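Local coordinates for thiamine-binding periplasmic protein (PDB 2QRY), which binds thiamine, thiamine phosphate and thiamine diphosphate with high affinity and serves as the periplasmic solute-binding component of the ThiBPQ ABC transporter that imports thiamine, at residues Asp86-Asp91 with Ala311-Gln316; Leu170-Gln175 with Leu306-Ala311; Asn110-Trp115 with Phe123-Phe128; Tyr158-Thr163 with Ser322-Ala327; Lys78-Leu83 with Ala254-Pro259. One frame throughout, in Å; residues are numbered along the deposited sequence.

Interaction 1: residues Asp86-Asp91 with Ala311-Gln316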
# COMPACT_ATOMS: atom_id res chain seq x y z
N ASP A 86 1.90 4.36 -5.13
CA ASP A 86 0.81 3.53 -5.64
C ASP A 86 -0.06 4.27 -6.64
O ASP A 86 0.19 5.43 -6.96
CB ASP A 86 -0.03 2.92 -4.51
CG ASP A 86 -0.98 3.91 -3.85
OD1 ASP A 86 -1.10 5.05 -4.34
OD2 ASP A 86 -1.61 3.52 -2.84
N ASN A 87 -1.08 3.57 -7.13
CA ASN A 87 -1.99 4.11 -8.13
C ASN A 87 -2.61 5.47 -7.81
O ASN A 87 -2.90 6.25 -8.71
CB ASN A 87 -3.11 3.09 -8.40
CG ASN A 87 -3.90 2.76 -7.15
OD1 ASN A 87 -3.33 2.39 -6.12
ND2 ASN A 87 -5.21 2.89 -7.23
N ASN A 88 -2.80 5.76 -6.53
CA ASN A 88 -3.39 7.03 -6.13
C ASN A 88 -2.43 8.22 -6.18
O ASN A 88 -2.86 9.37 -6.08
CB ASN A 88 -3.98 6.93 -4.72
CG ASN A 88 -5.07 5.90 -4.61
OD1 ASN A 88 -6.00 5.86 -5.43
ND2 ASN A 88 -4.99 5.05 -3.60
N LEU A 89 -1.14 7.95 -6.34
CA LEU A 89 -0.16 9.02 -6.36
C LEU A 89 0.47 9.26 -7.72
O LEU A 89 1.31 10.14 -7.86
CB LEU A 89 0.95 8.73 -5.35
CG LEU A 89 0.60 8.59 -3.87
CD1 LEU A 89 1.79 8.00 -3.13
CD2 LEU A 89 0.21 9.95 -3.30
N LEU A 90 0.08 8.46 -8.72
CA LEU A 90 0.64 8.58 -10.07
C LEU A 90 0.68 9.99 -10.66
O LEU A 90 1.73 10.47 -11.06
CB LEU A 90 -0.10 7.67 -11.04
CG LEU A 90 -0.08 6.16 -10.78
CD1 LEU A 90 -0.81 5.45 -11.92
CD2 LEU A 90 1.35 5.66 -10.67
N ASP A 91 -0.48 10.64 -10.70
CA ASP A 91 -0.56 11.99 -11.26
C ASP A 91 0.40 12.92 -10.53
O ASP A 91 1.19 13.64 -11.15
CB ASP A 91 -1.99 12.51 -11.11
CG ASP A 91 -2.31 13.61 -12.10
OD1 ASP A 91 -2.50 13.29 -13.30
OD2 ASP A 91 -2.37 14.79 -11.69
N ALA A 311 -5.81 11.32 -11.70
CA ALA A 311 -6.10 12.74 -11.86
C ALA A 311 -7.08 13.24 -10.81
O ALA A 311 -6.91 14.32 -10.24
CB ALA A 311 -6.66 13.01 -13.26
N GLU A 312 -8.11 12.44 -10.54
CA GLU A 312 -9.12 12.84 -9.56
C GLU A 312 -8.57 12.99 -8.15
O GLU A 312 -8.95 13.90 -7.43
CB GLU A 312 -10.28 11.84 -9.58
CG GLU A 312 -10.94 11.73 -10.95
CD GLU A 312 -12.03 10.67 -11.00
OE1 GLU A 312 -11.76 9.50 -10.65
OE2 GLU A 312 -13.16 11.01 -11.41
N VAL A 313 -7.65 12.10 -7.77
CA VAL A 313 -7.08 12.18 -6.43
C VAL A 313 -6.12 13.36 -6.27
O VAL A 313 -6.21 14.10 -5.30
CB VAL A 313 -6.34 10.87 -6.07
CG1 VAL A 313 -7.34 9.74 -5.95
CG2 VAL A 313 -5.33 10.54 -7.14
N ALA A 314 -5.22 13.54 -7.22
CA ALA A 314 -4.27 14.64 -7.16
C ALA A 314 -4.99 15.99 -7.13
O ALA A 314 -4.57 16.92 -6.43
CB ALA A 314 -3.32 14.58 -8.35
N ALA A 315 -6.09 16.10 -7.87
CA ALA A 315 -6.85 17.34 -7.93
C ALA A 315 -7.63 17.66 -6.65
O ALA A 315 -7.89 18.83 -6.36
CB ALA A 315 -7.81 17.29 -9.11
N GLN A 316 -8.00 16.64 -5.88
CA GLN A 316 -8.78 16.89 -4.67
C GLN A 316 -8.24 16.35 -3.36
O GLN A 316 -8.84 16.59 -2.32
CB GLN A 316 -10.19 16.33 -4.86
CG GLN A 316 -11.08 17.08 -5.84
CD GLN A 316 -12.36 16.31 -6.15
OE1 GLN A 316 -12.34 15.34 -6.92
NE2 GLN A 316 -13.46 16.72 -5.53
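The carboxylate of Asp91 presents one face to the backbone of Ala311, whose CA stands 3.9 Å from CG, almost straight above the plane. The CB of Ala314 approaches tilted from that plane and is nearest to OD2, at 3.5 Å. The amide of Asn88 meets Val313 differently: CG1 sits obliquely above the amide plane, 4.1 Å from OD1, and the two side chains cross at about a right angle. Val313 sends its other methyl to the backbone, where CG2 is modelled 2.9 Å from Asn88 O, a separation so short that its exact value is doubtful. With chi1 at -157°, Asp91 extends CG away from its own N and lays the carboxylate along the first turn of helix 310-328.

Asn88 is the third residue of an Asx turn begun by Asp86; its N donates to Asp86 OD1 over 2.9 Å, from above the carboxylate plane. Asn88 OD1 accepts from Tyr244 OH, while Asn87 holds the backbone of strand 243-252 at Leu245 and Val247. The connection from strand 81-86 into helix 90-96 is thus fitted between sheet and C-terminal helix, the side chain of Asn88 lying about 6 Å from that of the thiamine-binding Thr165.

No hydrogen bond crosses the contact. It is carried by alkyl groups set against oxygens, and the nearby N-terminal end of helix 310-328 would probably favour the negative charge of Asp91.

Interaction 2: residues Leu170-Gln175 with Leu306-Ala311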
# COMPACT_ATOMS: atom_id res chain seq x y z
N LEU A 170 -7.88 4.71 2.90
CA LEU A 170 -9.07 4.87 3.71
C LEU A 170 -9.73 6.22 3.46
O LEU A 170 -10.95 6.32 3.44
CB LEU A 170 -8.74 4.74 5.20
CG LEU A 170 -9.93 4.95 6.14
CD1 LEU A 170 -11.04 3.98 5.79
CD2 LEU A 170 -9.49 4.76 7.59
N LEU A 171 -8.93 7.26 3.27
CA LEU A 171 -9.48 8.59 3.00
C LEU A 171 -10.32 8.55 1.73
O LEU A 171 -11.44 9.06 1.71
CB LEU A 171 -8.37 9.63 2.83
CG LEU A 171 -8.87 11.04 2.44
CD1 LEU A 171 -9.17 11.86 3.69
CD2 LEU A 171 -7.82 11.75 1.59
N LEU A 172 -9.80 7.92 0.68
CA LEU A 172 -10.52 7.85 -0.59
C LEU A 172 -11.70 6.89 -0.53
O LEU A 172 -12.73 7.12 -1.16
CB LEU A 172 -9.55 7.46 -1.71
CG LEU A 172 -8.32 8.39 -1.77
CD1 LEU A 172 -7.29 7.82 -2.72
CD2 LEU A 172 -8.75 9.79 -2.19
N TRP A 173 -11.54 5.83 0.25
CA TRP A 173 -12.58 4.83 0.42
C TRP A 173 -13.80 5.50 1.04
O TRP A 173 -14.93 5.32 0.59
CB TRP A 173 -12.08 3.71 1.31
CG TRP A 173 -12.99 2.53 1.40
CD1 TRP A 173 -14.02 2.22 0.56
CD2 TRP A 173 -12.88 1.44 2.33
NE1 TRP A 173 -14.55 0.99 0.90
CE2 TRP A 173 -13.87 0.50 1.98
CE3 TRP A 173 -12.03 1.18 3.41
CZ2 TRP A 173 -14.04 -0.70 2.69
CZ3 TRP A 173 -12.20 -0.01 4.12
CH2 TRP A 173 -13.20 -0.94 3.75
N MSE A 174 -13.56 6.28 2.09
CA MSE A 174 -14.63 7.01 2.76
C MSE A 174 -15.27 8.01 1.79
O MSE A 174 -16.49 8.20 1.79
CB MSE A 174 -14.08 7.76 3.97
CG MSE A 174 -13.71 6.89 5.16
SE MSE A 174 -15.27 6.43 6.22
CE MSE A 174 -15.42 8.07 7.26
N GLN A 175 -14.45 8.64 0.97
CA GLN A 175 -14.93 9.63 0.00
C GLN A 175 -15.88 8.97 -1.01
O GLN A 175 -16.91 9.55 -1.39
CB GLN A 175 -13.75 10.27 -0.73
CG GLN A 175 -14.15 11.43 -1.62
CD GLN A 175 -14.66 12.61 -0.82
OE1 GLN A 175 -15.47 13.39 -1.32
NE2 GLN A 175 -14.18 12.77 0.41
N LEU A 306 -13.32 -0.44 -5.93
CA LEU A 306 -13.48 1.01 -6.02
C LEU A 306 -12.14 1.70 -6.26
O LEU A 306 -11.14 1.34 -5.64
CB LEU A 306 -14.08 1.55 -4.72
CG LEU A 306 -15.46 1.04 -4.30
CD1 LEU A 306 -15.76 1.52 -2.90
CD2 LEU A 306 -16.52 1.53 -5.29
N GLU A 307 -12.14 2.69 -7.14
CA GLU A 307 -10.93 3.42 -7.47
C GLU A 307 -11.19 4.78 -8.13
O GLU A 307 -12.13 4.93 -8.92
CB GLU A 307 -10.05 2.56 -8.39
CG GLU A 307 -8.77 3.21 -8.88
CD GLU A 307 -8.03 2.34 -9.89
OE1 GLU A 307 -8.66 1.88 -10.86
OE2 GLU A 307 -6.80 2.12 -9.73
N PHE A 308 -10.37 5.77 -7.78
CA PHE A 308 -10.44 7.10 -8.37
C PHE A 308 -9.33 7.08 -9.41
O PHE A 308 -8.41 6.28 -9.30
CB PHE A 308 -10.11 8.19 -7.37
CG PHE A 308 -11.26 8.58 -6.49
CD1 PHE A 308 -11.23 8.30 -5.13
CD2 PHE A 308 -12.36 9.24 -7.03
CE1 PHE A 308 -12.29 8.67 -4.30
CE2 PHE A 308 -13.43 9.62 -6.21
CZ PHE A 308 -13.39 9.33 -4.85
N THR A 309 -9.41 7.96 -10.40
CA THR A 309 -8.36 8.03 -11.40
C THR A 309 -7.24 8.83 -10.75
O THR A 309 -7.50 9.62 -9.84
CB THR A 309 -8.82 8.76 -12.67
OG1 THR A 309 -8.97 10.16 -12.39
CG2 THR A 309 -10.15 8.19 -13.16
N PRO A 310 -5.99 8.63 -11.19
CA PRO A 310 -4.88 9.38 -10.59
C PRO A 310 -5.13 10.88 -10.65
O PRO A 310 -4.72 11.61 -9.76
CB PRO A 310 -3.69 8.95 -11.44
CG PRO A 310 -4.02 7.52 -11.74
CD PRO A 310 -5.48 7.61 -12.13
N ALA A 311 -5.81 11.32 -11.70
CA ALA A 311 -6.10 12.74 -11.86
C ALA A 311 -7.08 13.24 -10.81
O ALA A 311 -6.91 14.32 -10.24
CB ALA A 311 -6.66 13.01 -13.26
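Phe308 turns the rim of its ring toward helix 165-178. Leu172 CB lies in the ring plane at the edge, 3.9 Å from CD1, and Leu172 O is also near that plane, 3.5 Å from CE1, where an aromatic C-H points at a carbonyl. The Leu172 and Phe308 side chains cross obliquely. One turn on, the Gln175 side chain crosses that of Phe308 at about a right angle and touches CZ with its CG at 3.9 Å; the bend at chi2 (67°) carries its amide away from the contact.

A second, smaller pairing involves Trp173, whose indole is met at its edge by Leu306 CD1, 3.9 Å from Trp173 CD1. The indole NE1 beside it donates to Gly242 O. Lys176 adds a cation-pi contact to Phe308, and Trp320 also meets the ring. With an alanine at Phe308, a gap would probably open beside Leu172 and Gln175, and Lys176 would lose the aromatic ring it packs on.

The packing brings the 306-309 linker against the helix that begins with the thiamine-binding Thr165. Just beyond Phe308, Thr309 is the N-cap of helix 310-328, in a capping box: its side chain caps a backbone N of the first turn and its own N donates to Glu312 OE1.

Interaction 3: residues Asn110-Trp115 with Phe123-Phe128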
# COMPACT_ATOMS: atom_id res chain seq x y z
N ASN A 110 0.23 -7.89 -15.12
CA ASN A 110 -1.18 -8.28 -15.14
C ASN A 110 -1.86 -7.80 -13.86
O ASN A 110 -1.71 -8.39 -12.79
CB ASN A 110 -1.29 -9.80 -15.26
CG ASN A 110 -2.72 -10.28 -15.26
OD1 ASN A 110 -3.60 -9.64 -15.84
ND2 ASN A 110 -2.96 -11.42 -14.62
N VAL A 111 -2.64 -6.72 -13.99
CA VAL A 111 -3.31 -6.11 -12.85
C VAL A 111 -4.79 -5.83 -13.10
O VAL A 111 -5.20 -5.57 -14.22
CB VAL A 111 -2.61 -4.76 -12.50
CG1 VAL A 111 -3.44 -3.97 -11.51
CG2 VAL A 111 -1.24 -5.04 -11.93
N PRO A 112 -5.62 -5.89 -12.04
CA PRO A 112 -7.06 -5.63 -12.12
C PRO A 112 -7.34 -4.24 -12.66
O PRO A 112 -6.85 -3.24 -12.13
CB PRO A 112 -7.52 -5.78 -10.68
CG PRO A 112 -6.61 -6.83 -10.15
CD PRO A 112 -5.26 -6.41 -10.70
N GLY A 113 -8.13 -4.16 -13.72
CA GLY A 113 -8.45 -2.88 -14.31
C GLY A 113 -7.42 -2.54 -15.37
O GLY A 113 -7.50 -1.50 -16.02
N GLY A 114 -6.44 -3.42 -15.53
CA GLY A 114 -5.40 -3.19 -16.52
C GLY A 114 -4.36 -2.18 -16.06
O GLY A 114 -4.42 -1.67 -14.95
N TRP A 115 -3.41 -1.90 -16.94
CA TRP A 115 -2.36 -0.95 -16.61
C TRP A 115 -1.65 -0.44 -17.84
O TRP A 115 -1.05 -1.21 -18.59
CB TRP A 115 -1.36 -1.59 -15.65
CG TRP A 115 -0.33 -0.64 -15.13
CD1 TRP A 115 0.88 -0.34 -15.71
CD2 TRP A 115 -0.42 0.16 -13.96
NE1 TRP A 115 1.54 0.60 -14.96
CE2 TRP A 115 0.76 0.93 -13.87
CE3 TRP A 115 -1.40 0.31 -12.96
CZ2 TRP A 115 1.00 1.83 -12.83
CZ3 TRP A 115 -1.16 1.20 -11.92
CH2 TRP A 115 0.03 1.95 -11.87
N PHE A 123 4.11 -3.74 -9.01
CA PHE A 123 4.82 -4.91 -8.52
C PHE A 123 3.90 -5.78 -7.66
O PHE A 123 4.23 -6.92 -7.35
CB PHE A 123 6.12 -4.52 -7.78
CG PHE A 123 5.92 -3.72 -6.52
CD1 PHE A 123 5.60 -4.35 -5.32
CD2 PHE A 123 6.17 -2.35 -6.50
CE1 PHE A 123 5.53 -3.64 -4.13
CE2 PHE A 123 6.10 -1.62 -5.32
CZ PHE A 123 5.78 -2.27 -4.14
N ASP A 124 2.75 -5.23 -7.28
CA ASP A 124 1.73 -5.97 -6.52
C ASP A 124 0.46 -5.15 -6.32
O ASP A 124 0.45 -3.95 -6.58
CB ASP A 124 2.26 -6.49 -5.17
CG ASP A 124 2.54 -5.39 -4.15
OD1 ASP A 124 1.88 -4.33 -4.18
OD2 ASP A 124 3.42 -5.62 -3.30
N TYR A 125 -0.61 -5.80 -5.89
CA TYR A 125 -1.86 -5.09 -5.66
C TYR A 125 -2.66 -5.73 -4.54
O TYR A 125 -2.39 -6.86 -4.14
CB TYR A 125 -2.70 -5.05 -6.95
CG TYR A 125 -3.29 -6.38 -7.37
CD1 TYR A 125 -4.58 -6.74 -6.98
CD2 TYR A 125 -2.57 -7.27 -8.16
CE1 TYR A 125 -5.14 -7.96 -7.37
CE2 TYR A 125 -3.11 -8.50 -8.55
CZ TYR A 125 -4.40 -8.83 -8.15
OH TYR A 125 -4.96 -10.03 -8.55
N GLY A 126 -3.63 -4.99 -4.02
CA GLY A 126 -4.44 -5.51 -2.93
C GLY A 126 -5.66 -4.66 -2.68
O GLY A 126 -5.96 -3.74 -3.45
N TYR A 127 -6.36 -4.96 -1.60
CA TYR A 127 -7.56 -4.22 -1.25
C TYR A 127 -7.54 -3.84 0.22
O TYR A 127 -7.36 -4.70 1.09
CB TYR A 127 -8.78 -5.08 -1.55
CG TYR A 127 -8.82 -5.55 -2.99
CD1 TYR A 127 -9.33 -4.73 -4.00
CD2 TYR A 127 -8.32 -6.81 -3.34
CE1 TYR A 127 -9.33 -5.15 -5.33
CE2 TYR A 127 -8.32 -7.23 -4.67
CZ TYR A 127 -8.83 -6.40 -5.66
OH TYR A 127 -8.84 -6.81 -6.97
N PHE A 128 -7.71 -2.55 0.50
CA PHE A 128 -7.72 -2.08 1.87
C PHE A 128 -8.96 -2.63 2.57
O PHE A 128 -10.04 -2.70 1.98
CB PHE A 128 -7.75 -0.55 1.92
CG PHE A 128 -6.60 0.10 1.20
CD1 PHE A 128 -5.29 -0.13 1.60
CD2 PHE A 128 -6.84 0.94 0.12
CE1 PHE A 128 -4.23 0.46 0.93
CE2 PHE A 128 -5.78 1.54 -0.56
CZ PHE A 128 -4.48 1.30 -0.15
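Pro112 and Tyr125 supply most of the buried surface here, in a CH-pi contact between a type II beta turn and strand 121-133. The turn runs from Val111 to Gly114 and is closed by Gly114 N donating to Val111 O at 2.8 Å. Pro112 occupies its second position, and Gly113 follows with phi 89°, a conformation in which a side chain would jam against the preceding carbonyl.

The proline ring comes down over one face of Tyr125. Its CD stands 3.5 Å above the ring centroid, only 5° off the normal, so the contact is centred and not a glancing one. The tyrosine can receive it because chi1, at 71°, stands CG between the backbone N and the carbonyl carbon, raising the ring from the strand to face the turn. Tyr285, whose backbone pairs with Tyr125, also brings its ring against this one.

Strand 121-133 pairs with strands 214-218 and 243-252 of the central sheet. The Tyr127 side chain is about 4 Å from that of the thiamine-binding Thr219, which brings this packing close to the vitamin site. On the Tyr127 side the turn makes a lighter touch, with the hydroxyl OH 3.9 Å from Pro112 CG. That same CG lies much closer to Tyr125, 3.3 Å from CE1.

Interaction 4: residues Tyr158-Thr163 with Ser322-Ala327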
# COMPACT_ATOMS: atom_id res chain seq x y z
N TYR A 158 -6.10 3.63 12.47
CA TYR A 158 -5.77 3.70 11.04
C TYR A 158 -4.59 4.64 10.82
O TYR A 158 -4.07 5.21 11.77
CB TYR A 158 -7.00 4.12 10.22
CG TYR A 158 -7.51 5.52 10.51
CD1 TYR A 158 -7.02 6.62 9.81
CD2 TYR A 158 -8.47 5.73 11.50
CE1 TYR A 158 -7.48 7.91 10.09
CE2 TYR A 158 -8.93 7.02 11.78
CZ TYR A 158 -8.43 8.10 11.07
OH TYR A 158 -8.88 9.36 11.36
N GLN A 159 -4.17 4.78 9.57
CA GLN A 159 -3.01 5.63 9.25
C GLN A 159 -3.32 7.01 8.70
O GLN A 159 -4.38 7.26 8.13
CB GLN A 159 -2.08 4.91 8.28
CG GLN A 159 -1.73 3.48 8.65
CD GLN A 159 -2.90 2.54 8.42
OE1 GLN A 159 -3.61 2.65 7.43
NE2 GLN A 159 -3.09 1.59 9.32
N ASP A 160 -2.34 7.90 8.85
CA ASP A 160 -2.42 9.27 8.39
C ASP A 160 -2.36 9.30 6.87
O ASP A 160 -1.38 8.84 6.27
CB ASP A 160 -1.25 10.07 8.97
CG ASP A 160 -1.38 11.55 8.73
OD1 ASP A 160 -1.88 11.94 7.65
OD2 ASP A 160 -0.98 12.34 9.62
N PRO A 161 -3.39 9.84 6.21
CA PRO A 161 -3.43 9.91 4.75
C PRO A 161 -2.33 10.78 4.12
O PRO A 161 -2.05 10.67 2.92
CB PRO A 161 -4.84 10.44 4.46
CG PRO A 161 -5.17 11.22 5.69
CD PRO A 161 -4.66 10.33 6.79
N ARG A 162 -1.71 11.63 4.93
CA ARG A 162 -0.65 12.50 4.45
C ARG A 162 0.70 11.76 4.38
O ARG A 162 1.62 12.20 3.70
CB ARG A 162 -0.52 13.72 5.38
CG ARG A 162 -1.76 14.59 5.44
CD ARG A 162 -1.72 15.58 6.61
NE ARG A 162 -1.72 14.90 7.90
CZ ARG A 162 -1.92 15.50 9.07
NH1 ARG A 162 -2.13 16.81 9.12
NH2 ARG A 162 -1.89 14.78 10.19
N THR A 163 0.79 10.63 5.07
CA THR A 163 2.04 9.88 5.08
C THR A 163 1.96 8.43 4.58
O THR A 163 2.91 7.94 3.96
CB THR A 163 2.62 9.85 6.52
OG1 THR A 163 1.70 9.19 7.39
CG2 THR A 163 2.87 11.26 7.03
N SER A 322 -7.69 18.02 4.22
CA SER A 322 -7.92 19.18 5.06
C SER A 322 -9.22 19.00 5.84
O SER A 322 -9.30 19.32 7.03
CB SER A 322 -8.00 20.45 4.20
OG SER A 322 -8.21 21.59 5.00
N GLU A 323 -10.25 18.50 5.17
CA GLU A 323 -11.53 18.27 5.81
C GLU A 323 -11.39 17.15 6.84
O GLU A 323 -11.90 17.26 7.95
CB GLU A 323 -12.57 17.90 4.76
CG GLU A 323 -12.86 19.06 3.81
CD GLU A 323 -13.62 18.64 2.56
OE1 GLU A 323 -14.71 18.03 2.70
OE2 GLU A 323 -13.13 18.93 1.45
N TRP A 324 -10.69 16.09 6.46
CA TRP A 324 -10.46 14.96 7.34
C TRP A 324 -9.82 15.37 8.67
O TRP A 324 -10.35 15.04 9.74
CB TRP A 324 -9.55 13.92 6.67
CG TRP A 324 -8.92 12.95 7.65
CD1 TRP A 324 -9.53 11.91 8.28
CD2 TRP A 324 -7.58 13.00 8.17
NE1 TRP A 324 -8.66 11.31 9.16
CE2 TRP A 324 -7.46 11.96 9.11
CE3 TRP A 324 -6.47 13.82 7.92
CZ2 TRP A 324 -6.27 11.72 9.81
CZ3 TRP A 324 -5.29 13.59 8.62
CH2 TRP A 324 -5.20 12.55 9.56
N GLN A 325 -8.70 16.08 8.60
CA GLN A 325 -7.99 16.47 9.82
C GLN A 325 -8.82 17.38 10.70
O GLN A 325 -8.74 17.30 11.93
CB GLN A 325 -6.63 17.10 9.48
CG GLN A 325 -6.65 18.55 9.05
CD GLN A 325 -6.74 19.51 10.21
OE1 GLN A 325 -6.13 19.30 11.26
NE2 GLN A 325 -7.49 20.59 10.03
N ARG A 326 -9.63 18.24 10.09
CA ARG A 326 -10.46 19.14 10.86
C ARG A 326 -11.54 18.35 11.59
O ARG A 326 -11.87 18.64 12.73
CB ARG A 326 -11.12 20.18 9.95
CG ARG A 326 -12.03 21.16 10.69
CD ARG A 326 -12.72 22.12 9.72
NE ARG A 326 -11.77 22.97 9.01
CZ ARG A 326 -11.10 23.99 9.56
NH1 ARG A 326 -11.28 24.30 10.84
NH2 ARG A 326 -10.26 24.70 8.82
N ALA A 327 -12.08 17.33 10.92
CA ALA A 327 -13.14 16.52 11.49
C ALA A 327 -12.72 15.54 12.59
O ALA A 327 -13.51 15.25 13.48
CB ALA A 327 -13.85 15.75 10.38
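An Asx turn at the end of strand 156-159 forms much of the seat for Trp324 of the C-terminal helix 310-328. Pro161, within the turn, covers one face of the indole: its CD lies 3.6 Å from the centroid of the six-membered ring and close to the normal, a CH-pi contact. At the edge of the five-membered ring, Trp324 NE1 donates a hydrogen bond to Tyr158 OH, 2.9 Å long and fairly straight at 158°, with the oxygen close to the indole plane. The two aromatic rings themselves meet rim to rim.

In the turn, Asp160 OD1 accepts from Arg162 N over 2.7 Å on its anti side and takes a second bond from Arg162 NE through its syn lone pair. Arg162 NH2 completes a side-on salt bridge to Asp160 OD2, also 2.7 Å. The next residue, Thr163, touches the bound thiamin phosphate, so the turn links this helix packing to the ligand pocket.

Gripped by Asp160, the guanidinium is held flat and offers a face to the indole rim. Trp324 CZ3 stands 3.7 Å above its plane, and the two planes are 82° apart. The bend at chi3 (-64°) folds the arginine back over its own turn. Trp186 of helix 182-190 meets Trp324 edge-to-face.

Interaction 5: residues Lys78-Leu83 with Ala254-Pro259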
# COMPACT_ATOMS: atom_id res chain seq x y z
N LYS A 78 19.48 10.93 -3.50
CA LYS A 78 20.45 9.89 -3.75
C LYS A 78 19.77 8.62 -4.24
O LYS A 78 20.43 7.60 -4.49
CB LYS A 78 21.30 9.62 -2.50
CG LYS A 78 20.54 9.33 -1.22
CD LYS A 78 21.49 9.41 -0.02
CE LYS A 78 20.84 8.91 1.28
NZ LYS A 78 20.73 7.41 1.34
N ALA A 79 18.46 8.69 -4.42
CA ALA A 79 17.69 7.54 -4.89
C ALA A 79 17.75 7.36 -6.41
O ALA A 79 17.75 8.32 -7.17
CB ALA A 79 16.25 7.67 -4.45
N ASP A 80 17.79 6.10 -6.82
CA ASP A 80 17.80 5.72 -8.23
C ASP A 80 16.39 5.25 -8.56
O ASP A 80 15.89 5.44 -9.67
CB ASP A 80 18.79 4.58 -8.47
CG ASP A 80 20.23 4.98 -8.19
OD1 ASP A 80 20.72 5.93 -8.85
OD2 ASP A 80 20.88 4.35 -7.33
N VAL A 81 15.75 4.63 -7.58
CA VAL A 81 14.39 4.12 -7.74
C VAL A 81 13.58 4.34 -6.46
O VAL A 81 14.10 4.22 -5.35
CB VAL A 81 14.38 2.60 -8.03
CG1 VAL A 81 12.95 2.11 -8.20
CG2 VAL A 81 15.18 2.30 -9.28
N VAL A 82 12.30 4.68 -6.62
CA VAL A 82 11.41 4.84 -5.48
C VAL A 82 10.40 3.70 -5.57
O VAL A 82 9.57 3.69 -6.47
CB VAL A 82 10.64 6.18 -5.52
CG1 VAL A 82 9.59 6.20 -4.42
CG2 VAL A 82 11.60 7.35 -5.36
N LEU A 83 10.49 2.75 -4.64
CA LEU A 83 9.58 1.61 -4.62
C LEU A 83 8.56 1.74 -3.48
O LEU A 83 8.94 1.84 -2.32
CB LEU A 83 10.38 0.32 -4.46
CG LEU A 83 9.63 -1.02 -4.48
CD1 LEU A 83 10.54 -2.11 -5.06
CD2 LEU A 83 9.15 -1.38 -3.08
N ALA A 254 14.72 10.66 -12.77
CA ALA A 254 15.34 11.30 -13.93
C ALA A 254 16.79 11.65 -13.61
O ALA A 254 17.65 11.59 -14.49
CB ALA A 254 14.56 12.54 -14.30
N ALA A 255 17.06 12.00 -12.36
CA ALA A 255 18.41 12.37 -11.93
C ALA A 255 19.33 11.18 -11.63
O ALA A 255 20.50 11.37 -11.28
CB ALA A 255 18.32 13.28 -10.70
N SER A 256 18.82 9.96 -11.78
CA SER A 256 19.64 8.79 -11.51
C SER A 256 20.92 8.74 -12.33
O SER A 256 20.90 8.95 -13.54
CB SER A 256 18.84 7.51 -11.77
OG SER A 256 19.65 6.38 -11.48
N LYS A 257 22.04 8.45 -11.66
CA LYS A 257 23.32 8.34 -12.35
C LYS A 257 23.60 6.89 -12.77
O LYS A 257 24.67 6.57 -13.29
CB LYS A 257 24.44 8.88 -11.45
CG LYS A 257 24.45 10.40 -11.41
CD LYS A 257 25.41 10.98 -10.38
CE LYS A 257 25.48 12.50 -10.54
NZ LYS A 257 26.32 13.19 -9.52
N GLN A 258 22.61 6.03 -12.54
CA GLN A 258 22.70 4.61 -12.90
C GLN A 258 21.41 4.22 -13.63
O GLN A 258 20.73 3.29 -13.24
CB GLN A 258 22.86 3.75 -11.65
CG GLN A 258 24.16 3.93 -10.87
CD GLN A 258 25.35 3.25 -11.53
OE1 GLN A 258 25.19 2.38 -12.38
NE2 GLN A 258 26.56 3.65 -11.13
N PRO A 259 21.08 4.93 -14.72
CA PRO A 259 19.87 4.65 -15.50
C PRO A 259 19.71 3.18 -15.88
O PRO A 259 18.70 2.56 -15.56
CB PRO A 259 20.04 5.52 -16.74
CG PRO A 259 20.92 6.63 -16.29
CD PRO A 259 21.92 5.92 -15.41
O HOH W 1 22.60 7.68 -8.77
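Asp80 OD1 accepts two hydrogen bonds, from donors on opposite sides of the carboxylate plane. Ser256 OG donates one at 2.9 Å, from the anti side and 25° out of that plane. A water donates the other to Asp80 OD1 at 2.6 Å. The same water accepts from Lys257 N at 3.0 Å, a solvent bridge beside the direct bond. The second oxygen, Asp80 OD2, accepts from Thr26 N of strand 24-29; both carboxylate oxygens are engaged, and the group is unlikely to turn.

Ser256 does double duty. With OG trans to its own N (chi1 -179°), the hydroxyl faces Asp80 and also receives Gln258 N over 3.2 Å, at 158°. This is an ST turn, and it leads to Gln258, the N-cap residue of helix 259-269. The aspartate thus ties the start of strand 81-86 to the loop that follows its antiparallel neighbour, strand 243-252, away from the vitamin site. Replacing Ser256 with an alanine would probably leave Asp80 OD1 short of a donor and Gln258 N without its turn acceptor, freeing the loop to shift.

Gln258 adds a looser methylene contact, its CB 4.1 Å from Asp80 OD1, before the bend at chi2 takes its amide away from the carboxylate.

From the N terminus, residues 78-83 open interaction 5 and residues 86-91 open interaction 1. Interaction 3 then closes a short loop, 110-115 to 123-128, nested inside both. Residues 158-163 and 170-175 open interactions 4 and 2. Of the four still open, interaction 5 closes first, at 254-259, and so crosses 1, 2 and 4; interaction 2 closes at 306-311, nested within 1 and 4. Helix 310-328 then closes interaction 1 and, further along, interaction 4, and these two cross. The helix and its lead-in thus gather the end of strand 81-86, helix 165-178 and the turn after strand 156-159, whereas interactions 3 and 5 tie loops to the shared sheet and touch through Phe123 and Leu83.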